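Local coordinates for glycosyl hydrolase family 26 (Bacteroides ovatus, PDB 4ZXO), which is a beta-mannanase that probably hydrolyses the mannan backbone of galactomannan as part of a bacterial polysaccharide utilization pathway, at residues R162-H167 / T186-T191. Residues are numbered along the deposited sequence; the frame is centred on the assembly and turned at random.
Sequences RPWHEH and TLWRMT
P163 meets the six-membered ring of W188 through its own ring: CG lies 3.6 Å from W188 CH2, with CD close behind. Next along, W164 CD1 sits over the centre of one W188 face, 3.9 Å from W188 CE2, and the planes stand at 74°, which defines a T-shaped pair with W164 giving the edge. L187 CD1 lies over a face of the W164 six-membered ring, 4.1 Å from its centroid, a CH-pi contact; P163 CB backs the opposite face. The segment 162-167 follows strand 159-162 of the parallel TIM barrel, and helix 181-197, which carries the partners, leads on to the neighbouring strand 203-207, so the contact ties a loop at the strand's C-terminal end to the helix of the same beta-alpha-beta crossover. W164 NE1 donates to T191 OG1 at 2.9 Å, 160° at the hydrogen and close to the ring plane. T191 OG1, turned beside its backbone N (chi1 -57°), in turn donates to L187 O at 2.8 Å, so the hydroxyl accepts from the indole and donates to the helix carbonyl. A leucine replacing W164 would probably leave T191 OG1 without its indole donor and the W188 face without its edge-on ring. Y184 OH bonds both W164 O and W188 NE1, fixing loop and helix side chain from one hydroxyl.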
loop_
_atom_site.group_PDB
_atom_site.type_symbol
_atom_site.label_atom_id
_atom_site.label_comp_id
_atom_site.label_asym_id
_atom_site.label_seq_id
_atom_site.Cartn_x
_atom_site.Cartn_y
_atom_site.Cartn_z
ATOM N N ARG A 162 3.164 -4.034 -2.522
ATOM C CA ARG A 162 3.851 -2.747 -2.728
ATOM C C ARG A 162 5.208 -2.773 -2.071
ATOM O O ARG A 162 5.433 -2.053 -1.075
ATOM C CB ARG A 162 2.954 -1.626 -2.126
ATOM C CG ARG A 162 3.394 -0.245 -2.432
ATOM C CD ARG A 162 2.364 0.754 -1.908
ATOM N NE ARG A 162 2.233 0.715 -0.460
ATOM C CZ ARG A 162 2.902 1.537 0.382
ATOM N NH1 ARG A 162 3.838 2.385 -0.087
ATOM N NH2 ARG A 162 2.703 1.453 1.705
ATOM N N PRO A 163 6.137 -3.578 -2.578
ATOM C CA PRO A 163 7.461 -3.671 -1.966
ATOM C C PRO A 163 8.340 -2.490 -2.443
ATOM O O PRO A 163 7.960 -1.792 -3.389
ATOM C CB PRO A 163 8.003 -5.001 -2.525
ATOM C CG PRO A 163 7.406 -5.026 -3.930
ATOM C CD PRO A 163 5.976 -4.544 -3.688
ATOM N N TRP A 164 9.499 -2.306 -1.826
ATOM C CA TRP A 164 10.529 -1.391 -2.372
ATOM C C TRP A 164 9.998 0.027 -2.510
ATOM O O TRP A 164 10.286 0.753 -3.475
ATOM C CB TRP A 164 11.042 -1.873 -3.748
ATOM C CG TRP A 164 11.358 -3.362 -3.799
ATOM C CD1 TRP A 164 10.836 -4.287 -4.680
ATOM C CD2 TRP A 164 12.206 -4.099 -2.897
ATOM N NE1 TRP A 164 11.313 -5.541 -4.387
ATOM C CE2 TRP A 164 12.147 -5.463 -3.300
ATOM C CE3 TRP A 164 12.982 -3.745 -1.767
ATOM C CZ2 TRP A 164 12.878 -6.461 -2.654
ATOM C CZ3 TRP A 164 13.699 -4.749 -1.122
ATOM C CH2 TRP A 164 13.616 -6.085 -1.556
ATOM N N HIS A 165 9.208 0.434 -1.534
ATOM C CA HIS A 165 8.531 1.734 -1.606
ATOM C C HIS A 165 9.457 2.918 -1.239
ATOM O O HIS A 165 10.531 2.757 -0.661
ATOM C CB HIS A 165 7.268 1.684 -0.713
ATOM C CG HIS A 165 7.536 1.570 0.750
ATOM N ND1 HIS A 165 8.214 0.507 1.322
ATOM C CD2 HIS A 165 7.109 2.351 1.779
ATOM C CE1 HIS A 165 8.238 0.680 2.636
ATOM N NE2 HIS A 165 7.557 1.784 2.936
ATOM N N GLU A 166 9.015 4.109 -1.586
ATOM C CA GLU A 166 9.692 5.342 -1.155
ATOM C C GLU A 166 11.110 5.306 -1.634
ATOM O O GLU A 166 12.058 5.760 -0.950
ATOM C CB GLU A 166 9.589 5.550 0.372
ATOM C CG GLU A 166 8.139 5.881 0.716
ATOM C CD GLU A 166 7.780 5.934 2.159
ATOM O OE1 GLU A 166 8.676 6.000 2.996
ATOM O OE2 GLU A 166 6.543 5.943 2.463
ATOM N N HIS A 167 11.284 4.840 -2.881
ATOM C CA HIS A 167 12.650 4.579 -3.338
ATOM C C HIS A 167 13.389 5.810 -3.828
ATOM O O HIS A 167 14.606 5.725 -4.120
ATOM C CB HIS A 167 12.626 3.537 -4.452
ATOM C CG HIS A 167 12.021 4.046 -5.702
ATOM N ND1 HIS A 167 10.652 4.031 -5.927
ATOM C CD2 HIS A 167 12.594 4.609 -6.795
ATOM C CE1 HIS A 167 10.420 4.572 -7.111
ATOM N NE2 HIS A 167 11.578 4.940 -7.650
ATOM N N THR A 186 16.471 -4.179 -10.940
ATOM C CA THR A 186 16.718 -5.618 -10.799
ATOM C C THR A 186 16.042 -6.187 -9.552
ATOM O O THR A 186 15.560 -7.327 -9.601
ATOM C CB THR A 186 18.216 -5.907 -10.758
ATOM O OG1 THR A 186 18.786 -5.397 -11.962
ATOM C CG2 THR A 186 18.498 -7.414 -10.669
ATOM N N LEU A 187 15.947 -5.407 -8.470
ATOM C CA LEU A 187 15.173 -5.878 -7.301
ATOM C C LEU A 187 13.761 -6.230 -7.703
ATOM O O LEU A 187 13.221 -7.247 -7.318
ATOM C CB LEU A 187 15.057 -4.836 -6.199
ATOM C CG LEU A 187 16.267 -4.651 -5.304
ATOM C CD1 LEU A 187 15.996 -3.511 -4.343
ATOM C CD2 LEU A 187 16.598 -5.961 -4.610
ATOM N N TRP A 188 13.155 -5.342 -8.466
ATOM C CA TRP A 188 11.821 -5.577 -8.944
ATOM C C TRP A 188 11.742 -6.774 -9.862
ATOM O O TRP A 188 10.820 -7.591 -9.714
ATOM C CB TRP A 188 11.318 -4.362 -9.686
ATOM C CG TRP A 188 10.710 -3.305 -8.772
ATOM C CD1 TRP A 188 11.270 -2.124 -8.370
ATOM C CD2 TRP A 188 9.411 -3.363 -8.174
ATOM N NE1 TRP A 188 10.390 -1.432 -7.571
ATOM C CE2 TRP A 188 9.230 -2.156 -7.457
ATOM C CE3 TRP A 188 8.366 -4.308 -8.195
ATOM C CZ2 TRP A 188 8.068 -1.879 -6.739
ATOM C CZ3 TRP A 188 7.181 -4.012 -7.489
ATOM C CH2 TRP A 188 7.044 -2.811 -6.781
ATOM N N ARG A 189 12.692 -6.923 -10.780
ATOM C CA ARG A 189 12.663 -8.086 -11.640
ATOM C C ARG A 189 12.834 -9.399 -10.880
ATOM O O ARG A 189 12.109 -10.380 -11.158
ATOM C CB ARG A 189 13.725 -7.939 -12.715
ATOM C CG ARG A 189 13.320 -6.853 -13.735
ATOM C CD ARG A 189 14.018 -7.040 -15.065
ATOM N NE ARG A 189 15.451 -7.058 -14.856
ATOM C CZ ARG A 189 16.255 -5.982 -14.833
ATOM N NH1 ARG A 189 17.549 -6.194 -14.615
ATOM N NH2 ARG A 189 15.788 -4.738 -15.077
ATOM N N MET A 190 13.751 -9.433 -9.912
ATOM C CA MET A 190 13.881 -10.625 -9.036
ATOM C C MET A 190 12.603 -10.930 -8.292
ATOM O O MET A 190 12.184 -12.069 -8.179
ATOM C CB MET A 190 14.997 -10.439 -7.995
ATOM C CG MET A 190 16.368 -10.473 -8.568
ATOM S SD MET A 190 17.597 -9.759 -7.427
ATOM C CE MET A 190 17.393 -10.772 -5.974
ATOM N N THR A 191 11.964 -9.886 -7.761
ATOM C CA THR A 191 10.706 -10.100 -7.037
ATOM C C THR A 191 9.640 -10.679 -7.957
ATOM O O THR A 191 8.990 -11.677 -7.638
ATOM C CB THR A 191 10.231 -8.778 -6.460
ATOM O OG1 THR A 191 11.258 -8.219 -5.604
ATOM C CG2 THR A 191 8.894 -8.931 -5.667
#